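Local coordinates for hypothetical protein yxiM (Bacillus subtilis, PDB 2O14) that is of unknown function but probably acts as an ester hydrolase of the GDSL lipolytic family, pairing a galactose-binding-like domain with a hydrolase domain, at residues R100-A105 against Q110-T115; T122-V127 against V160-I165; T164-G169 against K226-G231. All blocks are in the same frame, centred on the assembly; numbering follows the deposited sequence.

Contact 1: R100-A105 against Q110-T115. With SO4 (sulfate ion), chain C.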
loop_
_atom_site.group_PDB
_atom_site.type_symbol
_atom_site.label_atom_id
_atom_site.label_comp_id
_atom_site.label_asym_id
_atom_site.label_seq_id
_atom_site.Cartn_x
_atom_site.Cartn_y
_atom_site.Cartn_z
ATOM N N ARG A 100 -0.860 5.579 -13.180
ATOM C CA ARG A 100 -0.449 4.921 -11.941
ATOM C C ARG A 100 0.492 5.850 -11.191
ATOM O O ARG A 100 1.542 6.233 -11.711
ATOM C CB ARG A 100 0.246 3.581 -12.218
ATOM C CG ARG A 100 0.704 2.874 -10.946
ATOM C CD ARG A 100 0.871 1.382 -11.149
ATOM N NE ARG A 100 1.899 1.059 -12.130
ATOM C CZ ARG A 100 3.201 1.263 -11.948
ATOM N NH1 ARG A 100 3.647 1.793 -10.813
ATOM N NH2 ARG A 100 4.062 0.929 -12.901
ATOM N N ALA A 101 0.107 6.217 -9.972
ATOM C CA ALA A 101 0.906 7.126 -9.162
ATOM C C ALA A 101 0.801 6.815 -7.675
ATOM O O ALA A 101 -0.134 6.146 -7.232
ATOM C CB ALA A 101 0.459 8.562 -9.414
ATOM N N SER A 102 1.778 7.296 -6.914
ATOM C CA SER A 102 1.801 7.106 -5.467
ATOM C C SER A 102 1.761 8.472 -4.798
ATOM O O SER A 102 2.016 9.493 -5.433
ATOM C CB SER A 102 3.073 6.366 -5.039
ATOM O OG SER A 102 3.050 5.010 -5.470
ATOM N N VAL A 103 1.425 8.488 -3.514
ATOM C CA VAL A 103 1.377 9.730 -2.765
ATOM C C VAL A 103 2.497 9.703 -1.742
ATOM O O VAL A 103 2.743 8.668 -1.113
ATOM C CB VAL A 103 0.026 9.897 -2.034
ATOM C CG1 VAL A 103 0.087 11.082 -1.086
ATOM C CG2 VAL A 103 -1.081 10.122 -3.041
ATOM N N ALA A 104 3.187 10.830 -1.592
ATOM C CA ALA A 104 4.280 10.948 -0.630
ATOM C C ALA A 104 4.005 12.125 0.305
ATOM O O ALA A 104 3.422 13.127 -0.097
ATOM C CB ALA A 104 5.605 11.166 -1.363
ATOM N N ALA A 105 4.425 12.000 1.556
ATOM C CA ALA A 105 4.221 13.067 2.523
ATOM C C ALA A 105 5.248 12.882 3.619
ATOM O O ALA A 105 5.513 11.760 4.039
ATOM C CB ALA A 105 2.816 13.002 3.091
ATOM N N GLN A 110 3.153 7.195 1.176
ATOM C CA GLN A 110 1.995 7.076 2.059
ATOM C C GLN A 110 0.961 6.149 1.404
ATOM O O GLN A 110 0.337 5.330 2.082
ATOM C CB GLN A 110 1.364 8.444 2.315
ATOM C CG GLN A 110 2.268 9.474 2.998
ATOM C CD GLN A 110 2.566 9.147 4.451
ATOM O OE1 GLN A 110 1.751 8.538 5.141
ATOM N NE2 GLN A 110 3.726 9.580 4.930
ATOM N N VAL A 111 0.771 6.290 0.093
ATOM C CA VAL A 111 -0.172 5.443 -0.645
ATOM C C VAL A 111 0.557 4.902 -1.876
ATOM O O VAL A 111 1.197 5.664 -2.600
ATOM C CB VAL A 111 -1.432 6.227 -1.114
ATOM C CG1 VAL A 111 -2.447 5.258 -1.718
ATOM C CG2 VAL A 111 -2.062 6.977 0.058
ATOM N N ILE A 112 0.452 3.599 -2.120
ATOM C CA ILE A 112 1.155 2.999 -3.247
ATOM C C ILE A 112 0.327 2.653 -4.481
ATOM O O ILE A 112 -0.690 1.964 -4.397
ATOM C CB ILE A 112 1.907 1.706 -2.815
ATOM C CG1 ILE A 112 2.921 2.018 -1.708
ATOM C CG2 ILE A 112 2.606 1.089 -4.020
ATOM C CD1 ILE A 112 4.022 3.004 -2.113
ATOM N N ASN A 113 0.791 3.138 -5.628
ATOM C CA ASN A 113 0.179 2.865 -6.924
ATOM C C ASN A 113 -1.334 2.967 -7.082
ATOM O O ASN A 113 -1.994 1.979 -7.413
ATOM C CB ASN A 113 0.626 1.481 -7.418
ATOM C CG ASN A 113 2.114 1.422 -7.731
ATOM O OD1 ASN A 113 2.729 0.363 -7.649
ATOM N ND2 ASN A 113 2.694 2.561 -8.108
HETATM N N MSE A 114 -1.883 4.156 -6.861
HETATM C CA MSE A 114 -3.309 4.372 -7.065
HETATM C C MSE A 114 -3.431 4.453 -8.593
HETATM O O MSE A 114 -2.497 4.900 -9.263
HETATM C CB MSE A 114 -3.744 5.699 -6.431
HETATM C CG MSE A 114 -3.626 5.757 -4.914
HETATM SE SE MSE A 114 -3.818 7.591 -4.263
HETATM C CE MSE A 114 -2.260 8.305 -5.159
ATOM N N THR A 115 -4.557 4.020 -9.153
ATOM C CA THR A 115 -4.718 4.071 -10.609
ATOM C C THR A 115 -6.066 4.641 -11.032
ATOM O O THR A 115 -7.013 4.670 -10.245
ATOM C CB THR A 115 -4.563 2.665 -11.251
ATOM O OG1 THR A 115 -5.667 1.836 -10.867
ATOM C CG2 THR A 115 -3.256 2.003 -10.804
HETATM S S SO4 C . 1.793 -0.787 -15.511
HETATM O O1 SO4 C . 1.180 0.436 -14.956
HETATM O O2 SO4 C . 2.342 -0.509 -16.854
HETATM O O3 SO4 C . 0.758 -1.838 -15.603
HETATM O O4 SO4 C . 2.888 -1.247 -14.636
#

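Contact 2: T122-V127 against V160-I165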
loop_
_atom_site.group_PDB
_atom_site.type_symbol
_atom_site.label_atom_id
_atom_site.label_comp_id
_atom_site.label_asym_id
_atom_site.label_seq_id
_atom_site.Cartn_x
_atom_site.Cartn_y
_atom_site.Cartn_z
ATOM N N THR A 122 -7.553 7.042 1.320
ATOM C CA THR A 122 -7.406 7.797 2.552
ATOM C C THR A 122 -6.331 7.182 3.437
ATOM O O THR A 122 -6.179 5.965 3.483
ATOM C CB THR A 122 -8.737 7.809 3.332
ATOM O OG1 THR A 122 -9.753 8.410 2.522
ATOM C CG2 THR A 122 -8.599 8.593 4.621
ATOM N N PHE A 123 -5.580 8.024 4.135
ATOM C CA PHE A 123 -4.548 7.522 5.037
ATOM C C PHE A 123 -4.402 8.468 6.217
ATOM O O PHE A 123 -4.771 9.638 6.137
ATOM C CB PHE A 123 -3.213 7.375 4.300
ATOM C CG PHE A 123 -2.617 8.678 3.851
ATOM C CD1 PHE A 123 -1.709 9.353 4.654
ATOM C CD2 PHE A 123 -2.962 9.227 2.619
ATOM C CE1 PHE A 123 -1.145 10.559 4.236
ATOM C CE2 PHE A 123 -2.407 10.433 2.188
ATOM C CZ PHE A 123 -1.496 11.099 3.000
ATOM N N GLN A 124 -3.877 7.955 7.319
ATOM C CA GLN A 124 -3.683 8.768 8.508
ATOM C C GLN A 124 -2.209 9.104 8.628
ATOM O O GLN A 124 -1.354 8.318 8.223
ATOM C CB GLN A 124 -4.162 8.004 9.734
ATOM C CG GLN A 124 -5.630 7.669 9.664
ATOM C CD GLN A 124 -6.116 6.895 10.870
ATOM O OE1 GLN A 124 -7.311 6.627 11.001
ATOM N NE2 GLN A 124 -5.195 6.525 11.755
ATOM N N ILE A 125 -1.906 10.272 9.181
ATOM C CA ILE A 125 -0.520 10.689 9.310
ATOM C C ILE A 125 -0.327 11.662 10.465
ATOM O O ILE A 125 -1.120 12.585 10.655
ATOM C CB ILE A 125 -0.045 11.377 8.003
ATOM C CG1 ILE A 125 1.444 11.723 8.081
ATOM C CG2 ILE A 125 -0.847 12.654 7.772
ATOM C CD1 ILE A 125 1.978 12.333 6.805
ATOM N N PRO A 126 0.720 11.450 11.275
ATOM C CA PRO A 126 0.921 12.389 12.380
ATOM C C PRO A 126 1.669 13.628 11.895
ATOM O O PRO A 126 2.581 13.533 11.070
ATOM C CB PRO A 126 1.732 11.572 13.386
ATOM C CG PRO A 126 2.536 10.653 12.507
ATOM C CD PRO A 126 1.526 10.226 11.463
ATOM N N VAL A 127 1.259 14.793 12.385
ATOM C CA VAL A 127 1.910 16.048 12.036
ATOM C C VAL A 127 2.618 16.487 13.318
ATOM O O VAL A 127 1.972 16.722 14.341
ATOM C CB VAL A 127 0.883 17.105 11.604
ATOM C CG1 VAL A 127 1.583 18.424 11.322
ATOM C CG2 VAL A 127 0.142 16.623 10.364
ATOM N N VAL A 160 0.313 10.867 17.366
ATOM C CA VAL A 160 0.805 9.498 17.349
ATOM C C VAL A 160 -0.159 8.642 16.540
ATOM O O VAL A 160 -1.377 8.776 16.657
ATOM C CB VAL A 160 0.933 8.915 18.781
ATOM C CG1 VAL A 160 1.822 9.815 19.628
ATOM C CG2 VAL A 160 -0.435 8.768 19.416
ATOM N N THR A 161 0.402 7.765 15.716
ATOM C CA THR A 161 -0.382 6.884 14.861
ATOM C C THR A 161 -1.216 5.890 15.653
ATOM O O THR A 161 -0.881 5.551 16.793
ATOM C CB THR A 161 0.529 6.063 13.942
ATOM O OG1 THR A 161 1.363 5.222 14.749
ATOM C CG2 THR A 161 1.411 6.971 13.096
ATOM N N ASN A 162 -2.305 5.423 15.044
ATOM C CA ASN A 162 -3.157 4.421 15.672
ATOM C C ASN A 162 -2.523 3.061 15.390
ATOM O O ASN A 162 -1.628 2.952 14.548
ATOM C CB ASN A 162 -4.570 4.450 15.082
ATOM C CG ASN A 162 -5.387 5.631 15.571
ATOM O OD1 ASN A 162 -5.469 5.886 16.772
ATOM N ND2 ASN A 162 -6.006 6.352 14.643
ATOM N N ARG A 163 -2.976 2.029 16.092
ATOM C CA ARG A 163 -2.441 0.690 15.882
ATOM C C ARG A 163 -2.644 0.348 14.406
ATOM O O ARG A 163 -3.734 0.541 13.863
ATOM C CB ARG A 163 -3.174 -0.304 16.768
ATOM C CG ARG A 163 -2.417 -1.586 16.994
ATOM C CD ARG A 163 -3.113 -2.422 18.039
ATOM N NE ARG A 163 -2.385 -3.650 18.322
ATOM C CZ ARG A 163 -2.797 -4.564 19.192
ATOM N NH1 ARG A 163 -3.931 -4.376 19.857
ATOM N NH2 ARG A 163 -2.085 -5.665 19.386
ATOM N N THR A 164 -1.604 -0.160 13.754
ATOM C CA THR A 164 -1.711 -0.450 12.332
ATOM C C THR A 164 -1.033 -1.724 11.860
ATOM O O THR A 164 -0.036 -2.162 12.426
ATOM C CB THR A 164 -1.099 0.699 11.504
ATOM O OG1 THR A 164 -1.611 1.956 11.968
ATOM C CG2 THR A 164 -1.428 0.527 10.023
ATOM N N ILE A 165 -1.591 -2.304 10.801
ATOM C CA ILE A 165 -1.029 -3.490 10.173
ATOM C C ILE A 165 -0.389 -2.966 8.887
ATOM O O ILE A 165 -1.101 -2.520 7.983
ATOM C CB ILE A 165 -2.108 -4.505 9.750
ATOM C CG1 ILE A 165 -2.921 -4.967 10.960
ATOM C CG2 ILE A 165 -1.444 -5.705 9.069
ATOM C CD1 ILE A 165 -2.119 -5.749 11.955
#

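Contact 3: T164-G169 against K226-G231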
loop_
_atom_site.group_PDB
_atom_site.type_symbol
_atom_site.label_atom_id
_atom_site.label_comp_id
_atom_site.label_asym_id
_atom_site.label_seq_id
_atom_site.Cartn_x
_atom_site.Cartn_y
_atom_site.Cartn_z
ATOM N N THR A 164 -1.604 -0.160 13.754
ATOM C CA THR A 164 -1.711 -0.450 12.332
ATOM C C THR A 164 -1.033 -1.724 11.860
ATOM O O THR A 164 -0.036 -2.162 12.426
ATOM C CB THR A 164 -1.099 0.699 11.504
ATOM O OG1 THR A 164 -1.611 1.956 11.968
ATOM C CG2 THR A 164 -1.428 0.527 10.023
ATOM N N ILE A 165 -1.591 -2.304 10.801
ATOM C CA ILE A 165 -1.029 -3.490 10.173
ATOM C C ILE A 165 -0.389 -2.966 8.887
ATOM O O ILE A 165 -1.101 -2.520 7.983
ATOM C CB ILE A 165 -2.108 -4.505 9.750
ATOM C CG1 ILE A 165 -2.921 -4.967 10.960
ATOM C CG2 ILE A 165 -1.444 -5.705 9.069
ATOM C CD1 ILE A 165 -2.119 -5.749 11.955
ATOM N N TYR A 166 0.938 -2.996 8.805
ATOM C CA TYR A 166 1.623 -2.532 7.599
ATOM C C TYR A 166 1.859 -3.753 6.720
ATOM O O TYR A 166 2.508 -4.715 7.144
ATOM C CB TYR A 166 2.955 -1.875 7.963
ATOM C CG TYR A 166 2.792 -0.589 8.738
ATOM C CD1 TYR A 166 2.606 0.626 8.080
ATOM C CD2 TYR A 166 2.778 -0.593 10.131
ATOM C CE1 TYR A 166 2.414 1.808 8.791
ATOM C CE2 TYR A 166 2.582 0.582 10.850
ATOM C CZ TYR A 166 2.400 1.776 10.176
ATOM O OH TYR A 166 2.198 2.931 10.890
ATOM N N VAL A 167 1.334 -3.720 5.500
ATOM C CA VAL A 167 1.477 -4.855 4.597
ATOM C C VAL A 167 2.508 -4.669 3.488
ATOM O O VAL A 167 2.512 -3.656 2.784
ATOM C CB VAL A 167 0.126 -5.208 3.932
ATOM C CG1 VAL A 167 0.245 -6.524 3.173
ATOM C CG2 VAL A 167 -0.969 -5.298 4.982
ATOM N N GLY A 168 3.379 -5.663 3.342
ATOM C CA GLY A 168 4.380 -5.639 2.294
ATOM C C GLY A 168 4.083 -6.799 1.358
ATOM O O GLY A 168 3.632 -7.855 1.808
ATOM N N GLY A 169 4.308 -6.622 0.060
ATOM C CA GLY A 169 4.035 -7.711 -0.863
ATOM C C GLY A 169 4.158 -7.337 -2.324
ATOM O O GLY A 169 4.702 -6.282 -2.661
ATOM N N LYS A 226 9.208 4.472 9.112
ATOM C CA LYS A 226 8.944 5.840 9.528
ATOM C C LYS A 226 7.891 5.899 10.636
ATOM O O LYS A 226 7.958 6.758 11.515
ATOM C CB LYS A 226 8.447 6.651 8.328
ATOM C CG LYS A 226 8.095 8.106 8.628
ATOM C CD LYS A 226 9.319 9.004 8.604
ATOM C CE LYS A 226 8.929 10.461 8.800
ATOM N NZ LYS A 226 10.113 11.354 8.733
ATOM N N TYR A 227 6.927 4.983 10.603
ATOM C CA TYR A 227 5.846 5.009 11.584
ATOM C C TYR A 227 5.614 3.759 12.425
ATOM O O TYR A 227 5.060 3.852 13.519
ATOM C CB TYR A 227 4.530 5.358 10.883
ATOM C CG TYR A 227 4.585 6.622 10.062
ATOM C CD1 TYR A 227 4.677 7.872 10.673
ATOM C CD2 TYR A 227 4.531 6.572 8.668
ATOM C CE1 TYR A 227 4.710 9.045 9.915
ATOM C CE2 TYR A 227 4.567 7.745 7.899
ATOM C CZ TYR A 227 4.654 8.975 8.530
ATOM O OH TYR A 227 4.678 10.135 7.784
ATOM N N ILE A 228 6.018 2.593 11.934
ATOM C CA ILE A 228 5.787 1.361 12.686
ATOM C C ILE A 228 6.391 1.423 14.091
ATOM O O ILE A 228 7.508 1.896 14.283
ATOM C CB ILE A 228 6.325 0.132 11.910
ATOM C CG1 ILE A 228 5.608 -1.133 12.389
ATOM C CG2 ILE A 228 7.824 0.014 12.092
ATOM C CD1 ILE A 228 5.825 -2.345 11.489
ATOM N N LYS A 229 5.633 0.950 15.074
ATOM C CA LYS A 229 6.071 0.971 16.466
ATOM C C LYS A 229 5.488 -0.201 17.255
ATOM O O LYS A 229 4.742 -1.017 16.713
ATOM C CB LYS A 229 5.638 2.285 17.122
ATOM C CG LYS A 229 4.145 2.568 17.021
ATOM C CD LYS A 229 3.779 3.886 17.705
ATOM C CE LYS A 229 2.330 4.270 17.438
ATOM N NZ LYS A 229 1.376 3.232 17.897
ATOM N N PRO A 230 5.827 -0.303 18.552
ATOM C CA PRO A 230 5.291 -1.408 19.349
ATOM C C PRO A 230 3.769 -1.450 19.257
ATOM O O PRO A 230 3.097 -0.416 19.347
ATOM C CB PRO A 230 5.779 -1.081 20.758
ATOM C CG PRO A 230 7.101 -0.438 20.501
ATOM C CD PRO A 230 6.795 0.488 19.337
ATOM N N GLY A 231 3.234 -2.650 19.067
ATOM C CA GLY A 231 1.799 -2.811 18.963
ATOM C C GLY A 231 1.373 -3.096 17.538
ATOM O O GLY A 231 0.370 -3.779 17.310
HETATM O O HOH W 1 2.005 2.936 13.551
#

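Contact 1: R100-A105 against Q110-T115
Arg100 and Asn113 lie side by side and point the same way, and the shafts of the two side chains pack together, with Arg100 CD 3.7 Å from Asn113 CB. Their guanidinium and amide planes stand 78° apart. The arginine chain runs out extended and then bends at chi3 (63°), which turns the guanidinium edge to a sulfate ion that probably comes from the crystallisation liquor. NE and NH2 hold it as a pair: Arg100 NE reaches O1 of the sulfate and NH2 reaches O4, each at 3.0 Å, while Lys140 grips the same anion.

Two residues further along the first strand, Ser102 OG lies beside its own backbone N and accepts the N-H of Asn113 in an almost straight bond (OG to N 2.9 Å, 173° at the hydrogen). The hydroxyl thus takes up a backbone N-H at the point where the antiparallel register slips by one residue, between the pairs Ala101-Met114 and Val103-Val111. A classic beta bulge follows: Gln110 and Val111 both face Val103, whose O receives the Gln110 N-H at 2.8 Å and that of Val111 more weakly. Val103 and Val111 meet with their CB atoms 4.1 Å apart.

At the far end Gln110 bends at chi2, lays CG against Ala105 CB at 3.6 Å and sends NE2 to Ala105 O at 3.0 Å, above the carbonyl plane. Here a side-chain amide adds its own link across the hairpin, beside the backbone pairs.

Strand 100-105 runs between strands 131-138 and 108-115, the latter an outermost strand of the antiparallel sheet. Beyond the hairpin, Val103 packs on Val93 and Leu134, whereas Val111 lies against Phe123 of strand 120-127 and Tyr177.

Contact 2: T122-V127 against V160-I165
With chi1 near -61°, Gln124 sets its CG beside its own backbone N, and from there the chain runs straight out to the amide. Asn162 uses a similar first torsion (-75°) to swing its shorter arm toward the same spot. The two side chains cross at about a right angle, with the amide planes 69° apart, so the groups neither stack nor lie in a common plane. Their nearest modelled atoms, Gln124 NE2 and Asn162 ND2, are 3.0 Å apart.

A second, apolar meeting lies next to this polar one. Thr161 places OG1 between its backbone N and carbonyl carbon, which leaves the methyl CG2 opposite the carbonyl carbon and directed at the proline ring of the facing strand. CG2 approaches the ring obliquely, 3.6 Å from Pro126 CD and 3.9 Å from Pro126 CG. The CB of Pro126 lies 4.3 Å from Val160 N, a looser touch at the end of the contact.

The loop that makes these contacts is shaped by a bond of its own. Thr164 OG1 donates to Asn162 O at 2.8 Å, coming from well above the carbonyl plane, and ties the backbone of Asn162 to the first residue of strand 164-169. Such a small, partly exposed contact illustrates how a domain boundary can be bridged by a few side chains: Gln124 and Pro126 project from the galactose-binding-like beta domain, and the loop facing them leads into the hydrolase sheet.

On the beta-domain side, strand 120-127 pairs with strand 87-95 through Phe123, Ile125 and Val127, and Asn162 also touches Leu88 there. On the hydrolase side, the backbones of Arg163 and Thr164 bond to Gln201 and Tyr233, joining the loop to strands 201-204 and 233-237.

Contact 3: T164-G169 against K226-G231
Tyr166 packs against Tyr227 and Ile228 in the alpha/beta fold of an SGNH hydrolase, where strand 164-169 of the parallel sheet meets the loop that leads from helix 220-225 into strand 233-237. From CB the side chain leans beside its own backbone N (chi1 -67°), carrying the ring toward that loop. The CD2 corner comes first, 3.7 Å from Ile228 CG1, with the isoleucine chain sliding past the tyrosine in the opposite direction. Further out, CE2 rests 3.8 Å from Ile228 CA, so the ring leans on backbone as well as side chain. CZ lies between the two residues, 4.1 Å from Ile228 N and 4.2 Å from Tyr227 CB, and OH ends 3.4 Å from that same CB. The two tyrosine side chains cross at about a right angle. One face of the Tyr166 ring carries Thr164 CG2 over its centre, 4.0 Å above the plane. A water is held between Tyr166 OH and Tyr227 O. A phenylalanine in place of Tyr166 could keep the ring packing on Ile228 but would probably leave that water without its donor and the tyrosine's tie to Tyr227 O lost. Tyr227 turns its own hydroxyl elsewhere, to Gln110 NE2 of the beta domain. Lying in the plane of the Tyr166 ring, the water accepts from OH at 2.7 Å and donates to Tyr227 O at 3.2 Å.

The three contacts trace a path from the beta domain into the hydrolase domain. Contacts 2 and 3 share Thr164 and Ile165, with centres 10 Å apart; a probable hydrogen bond from Arg163 NE to Gly231 O (2.9 Å) joins them, and Pro126 CD packs 3.7 Å from Tyr227 CE1. Contact 1, some 16 and 17 Å from the other two between centres, reaches contact 3 through Gln110 NE2 and Tyr227 OH, 3.1 Å apart, and contact 2 where Val111 CG2 meets Phe123 CD2 at 3.5 Å. Of the three, contact 1 approaches the active site: the Asn113 side chain is about 8 Å from that of Ser171, the probable nucleophile.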